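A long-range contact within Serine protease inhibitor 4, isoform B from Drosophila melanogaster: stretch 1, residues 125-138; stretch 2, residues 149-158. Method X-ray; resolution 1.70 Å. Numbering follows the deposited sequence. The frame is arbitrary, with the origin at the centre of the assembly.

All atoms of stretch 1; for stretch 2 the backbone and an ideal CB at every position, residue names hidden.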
# COMPACT_ATOMS: atom_id res chain seq x y z
N ASP A 125 -21.38 15.93 -7.09
CA ASP A 125 -21.85 17.08 -6.31
C ASP A 125 -21.45 16.91 -4.85
O ASP A 125 -22.15 16.23 -4.09
CB ASP A 125 -23.36 17.24 -6.45
CG ASP A 125 -23.89 18.49 -5.76
OD1 ASP A 125 -23.11 19.16 -5.05
OD2 ASP A 125 -25.09 18.79 -5.92
N PHE A 126 -20.33 17.50 -4.45
CA PHE A 126 -19.83 17.34 -3.08
C PHE A 126 -20.69 18.04 -2.02
O PHE A 126 -20.57 17.74 -0.83
CB PHE A 126 -18.38 17.85 -2.98
CG PHE A 126 -17.36 16.94 -3.63
CD1 PHE A 126 -17.18 15.63 -3.19
CD2 PHE A 126 -16.56 17.41 -4.66
CE1 PHE A 126 -16.23 14.82 -3.78
CE2 PHE A 126 -15.62 16.59 -5.26
CZ PHE A 126 -15.45 15.29 -4.82
N SER A 127 -21.54 18.97 -2.43
CA SER A 127 -22.49 19.58 -1.50
C SER A 127 -23.48 18.52 -1.02
O SER A 127 -23.96 18.57 0.12
CB SER A 127 -23.24 20.74 -2.16
OG SER A 127 -22.31 21.75 -2.53
N LYS A 128 -23.78 17.58 -1.90
CA LYS A 128 -24.57 16.41 -1.52
C LYS A 128 -23.57 15.34 -1.12
O LYS A 128 -23.32 14.40 -1.87
CB LYS A 128 -25.46 15.94 -2.66
CG LYS A 128 -26.54 16.94 -3.04
CD LYS A 128 -27.29 16.49 -4.28
CE LYS A 128 -28.34 17.51 -4.69
NZ LYS A 128 -28.99 17.18 -5.99
N ASN A 129 -22.99 15.52 0.05
CA ASN A 129 -21.77 14.80 0.39
C ASN A 129 -22.00 13.32 0.66
O ASN A 129 -21.10 12.50 0.43
CB ASN A 129 -21.09 15.47 1.59
CG ASN A 129 -22.00 15.60 2.78
OD1 ASN A 129 -23.17 15.96 2.65
ND2 ASN A 129 -21.46 15.33 3.96
N VAL A 130 -23.20 12.95 1.11
CA VAL A 130 -23.51 11.53 1.30
C VAL A 130 -23.54 10.83 -0.05
O VAL A 130 -22.99 9.74 -0.22
CB VAL A 130 -24.86 11.34 2.03
CG1 VAL A 130 -25.26 9.86 2.06
CG2 VAL A 130 -24.78 11.89 3.43
N GLN A 131 -24.19 11.48 -1.01
CA GLN A 131 -24.28 10.96 -2.36
C GLN A 131 -22.90 10.86 -3.01
O GLN A 131 -22.57 9.86 -3.64
CB GLN A 131 -25.21 11.84 -3.19
CG GLN A 131 -25.31 11.52 -4.66
CD GLN A 131 -26.14 12.56 -5.39
OE1 GLN A 131 -25.61 13.49 -6.00
NE2 GLN A 131 -27.46 12.42 -5.31
N ALA A 132 -22.10 11.91 -2.85
CA ALA A 132 -20.75 11.92 -3.42
C ALA A 132 -19.85 10.82 -2.82
O ALA A 132 -19.12 10.14 -3.54
CB ALA A 132 -20.12 13.29 -3.23
N ALA A 133 -19.92 10.65 -1.51
CA ALA A 133 -19.14 9.62 -0.85
C ALA A 133 -19.58 8.25 -1.35
O ALA A 133 -18.75 7.39 -1.62
CB ALA A 133 -19.29 9.72 0.65
N ALA A 134 -20.89 8.06 -1.49
CA ALA A 134 -21.41 6.78 -1.96
C ALA A 134 -20.88 6.48 -3.37
O ALA A 134 -20.49 5.36 -3.65
CB ALA A 134 -22.94 6.77 -1.95
N THR A 135 -20.85 7.49 -4.23
CA THR A 135 -20.32 7.32 -5.58
C THR A 135 -18.85 6.88 -5.55
O THR A 135 -18.47 5.91 -6.21
CB THR A 135 -20.46 8.61 -6.40
OG1 THR A 135 -21.85 8.86 -6.59
CG2 THR A 135 -19.79 8.50 -7.76
N ILE A 136 -18.04 7.58 -4.77
CA ILE A 136 -16.63 7.25 -4.63
C ILE A 136 -16.46 5.86 -4.02
O ILE A 136 -15.69 5.02 -4.52
CB ILE A 136 -15.91 8.30 -3.75
CG1 ILE A 136 -15.90 9.65 -4.47
CG2 ILE A 136 -14.49 7.85 -3.41
CD1 ILE A 136 -15.62 10.87 -3.57
N ASN A 137 -17.17 5.61 -2.94
CA ASN A 137 -16.95 4.40 -2.16
C ASN A 137 -17.47 3.17 -2.88
O ASN A 137 -16.90 2.08 -2.76
CB ASN A 137 -17.57 4.55 -0.78
CG ASN A 137 -16.83 5.58 0.06
OD1 ASN A 137 -15.66 5.88 -0.20
ND2 ASN A 137 -17.50 6.12 1.06
N ASN A 138 -18.54 3.34 -3.66
CA ASN A 138 -19.05 2.25 -4.46
C ASN A 138 -18.07 1.88 -5.57
O ASN A 138 -17.89 0.70 -5.88
CB ASN A 138 -20.42 2.61 -5.04
CG ASN A 138 -21.51 2.62 -3.99
OD1 ASN A 138 -21.33 2.11 -2.88
ND2 ASN A 138 -22.66 3.20 -4.33
N UNK A 149 -14.42 -0.94 1.95
CA UNK A 149 -15.72 -0.27 2.04
C UNK A 149 -15.60 1.06 2.76
O UNK A 149 -14.72 1.23 3.62
CB UNK A 149 -16.74 -1.16 2.76
N UNK A 150 -16.49 1.98 2.43
CA UNK A 150 -16.53 3.30 3.04
C UNK A 150 -15.16 3.97 3.11
O UNK A 150 -14.79 4.50 4.16
CB UNK A 150 -17.12 3.20 4.45
N UNK A 151 -14.42 3.97 2.01
CA UNK A 151 -13.08 4.58 2.01
C UNK A 151 -13.13 6.04 2.46
O UNK A 151 -12.45 6.43 3.40
CB UNK A 151 -12.46 4.49 0.62
N UNK A 152 -13.94 6.85 1.78
CA UNK A 152 -14.02 8.28 2.05
C UNK A 152 -15.33 8.60 2.75
O UNK A 152 -16.38 8.54 2.12
CB UNK A 152 -13.89 9.09 0.76
N UNK A 153 -15.28 8.94 4.05
CA UNK A 153 -16.54 9.21 4.74
C UNK A 153 -17.20 10.48 4.26
O UNK A 153 -16.51 11.42 3.86
CB UNK A 153 -16.31 9.30 6.25
N UNK A 154 -18.53 10.51 4.29
CA UNK A 154 -19.26 11.69 3.87
C UNK A 154 -18.85 12.90 4.68
O UNK A 154 -18.88 14.02 4.16
CB UNK A 154 -20.77 11.46 3.99
N UNK A 155 -18.44 12.70 5.93
CA UNK A 155 -18.22 13.84 6.81
C UNK A 155 -16.88 14.55 6.60
O UNK A 155 -16.60 15.53 7.28
CB UNK A 155 -18.32 13.38 8.26
N UNK A 156 -16.08 14.09 5.63
CA UNK A 156 -14.89 14.88 5.23
C UNK A 156 -15.09 15.60 3.90
O UNK A 156 -14.16 16.23 3.39
CB UNK A 156 -13.66 13.97 5.13
N UNK A 157 -16.30 15.51 3.35
CA UNK A 157 -16.67 16.15 2.10
C UNK A 157 -17.73 17.21 2.35
O UNK A 157 -18.63 16.99 3.15
CB UNK A 157 -17.17 15.12 1.09
N UNK A 158 -17.64 18.34 1.65
CA UNK A 158 -18.67 19.38 1.71
C UNK A 158 -18.58 20.31 0.50
O UNK A 158 -17.86 20.02 -0.45
CB UNK A 158 -18.54 20.19 3.00

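Stretch 1 offers a helix from Asn-129 to Asn-138, and the side that meets stretch 2 is made of small or apolar residues, Ala-133 and Ile-136, framed by two amides, Asn-129 and Asn-137. Stretch 2 runs past it in the opposite sense, 150 near Asn-137 and 158 near Ser-127.

At position 149 CA-to-CB points away and the ideal CB has nothing of stretch 1 within 5.5 Å. Any soluble side chain would do; the residue is Lys-149, extended and without contact.

Position 150 has positive phi (47/48), a left-handed conformation that glycine, asparagine and aspartate tolerate best. CA-to-CB points away, yet Asn-137 ND2 lies 4.5 Å from the ideal CB, so a short polar group could turn back. Asp-150 does so: its OD1 comes 3.3 Å from Asn-137 ND2, at an angle too poor for a hydrogen bond.

At 151 the bond points sideways, with the ideal CB 3.6 Å from Asn-137 OD1. Stretch 1 asks little here, and many side chains could lead off past it; Leu-151 does, with chi1 t. Its backbone N donates to a water (3.2 Å to the water O) that in turn donates to Asn-137 O (2.9 Å to the water O), bridging the two backbones.

Position 152 is fixed first by its backbone. Asn-137 reads both of its polar atoms: the N of 152 donates to Asn-137 OD1 at 2.8 Å, and Asn-137 ND2 donates to the O of 152 at 2.9 Å. This pairing needs no particular side chain, but it rules out proline, which has no N-H to donate. CB points toward the helix, 4.4 Å from Ile-136 CG2, so a medium-sized apolar group suits: valine, isoleucine or perhaps leucine. The deposited Val-152 sets CG2 3.9 Å from Ile-136 CG2.

Position 153 points away, with phi -69 and psi 149, values proline accepts readily, though others would too. It is Pro-153, just before a short 3-10 segment.

Position 154 is close-packed. Its CB points toward the helix, with the ideal CB 3.7 Å from Asn-129 O, 3.8 Å from Val-130 CA and 4.0 Å from Ala-133 CB. Such close packing against helix backbone favours a small residue, alanine above all, with glycine or serine conceivable. Ala-154 fits, its CB 4.1 Å from Val-130 CG2, while its O accepts from Asn-129 ND2 at 2.9 Å, a bond available to any residue.

Positions 155 and 156 point away from stretch 1 and would suit polar or mixed choices; they are Asp-155 and Val-156.

At 157 CB points toward a hollow lined by Phe-126, Asn-129, Ala-132, Ala-133 and Ile-136. A long apolar side chain is called for, leucine or methionine most naturally. Leu-157, chi1 m and chi2 t, sends CD1 in: 3.9 Å from Phe-126 CD1 at the ring edge, 4.2 Å from both Ala-133 CB and Ile-136 CD1.

Position 158 points away, leaving the choice open. In Asn-158 the backbone makes the approach, O lying 3.4 Å from Phe-126 CB.

Stretch 2 149-158: KDLVPADVLN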
# COMPACT_ATOMS: atom_id res chain seq x y z
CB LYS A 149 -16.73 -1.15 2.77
CG LYS A 149 -16.88 -2.54 2.20
CD LYS A 149 -17.99 -3.28 2.92
CE LYS A 149 -18.34 -4.59 2.26
NZ LYS A 149 -19.53 -5.22 2.91
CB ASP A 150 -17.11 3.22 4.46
CG ASP A 150 -17.52 4.59 5.01
OD1 ASP A 150 -17.99 5.44 4.23
OD2 ASP A 150 -17.35 4.81 6.23
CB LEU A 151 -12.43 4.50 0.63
CG LEU A 151 -11.04 5.15 0.54
CD1 LEU A 151 -10.03 4.33 1.30
CD2 LEU A 151 -10.60 5.33 -0.89
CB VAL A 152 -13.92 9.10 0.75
CG1 VAL A 152 -13.90 10.59 1.08
CG2 VAL A 152 -12.67 8.71 -0.02
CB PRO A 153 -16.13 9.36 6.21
CG PRO A 153 -14.72 8.90 6.30
CD PRO A 153 -14.12 9.07 4.95
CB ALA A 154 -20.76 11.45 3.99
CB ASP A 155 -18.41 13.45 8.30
CG ASP A 155 -17.42 12.40 8.82
OD1 ASP A 155 -16.40 12.07 8.18
OD2 ASP A 155 -17.68 11.92 9.94
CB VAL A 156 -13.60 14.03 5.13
CG1 VAL A 156 -13.32 13.35 6.45
CG2 VAL A 156 -13.67 13.03 3.99
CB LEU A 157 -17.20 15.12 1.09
CG LEU A 157 -16.27 13.96 0.76
CD1 LEU A 157 -16.91 13.01 -0.25
CD2 LEU A 157 -14.93 14.44 0.24
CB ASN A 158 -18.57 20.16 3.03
CG ASN A 158 -17.26 20.93 3.18
OD1 ASN A 158 -16.59 21.27 2.21
ND2 ASN A 158 -16.88 21.19 4.43
O HOH W 1 -15.05 2.00 -0.48
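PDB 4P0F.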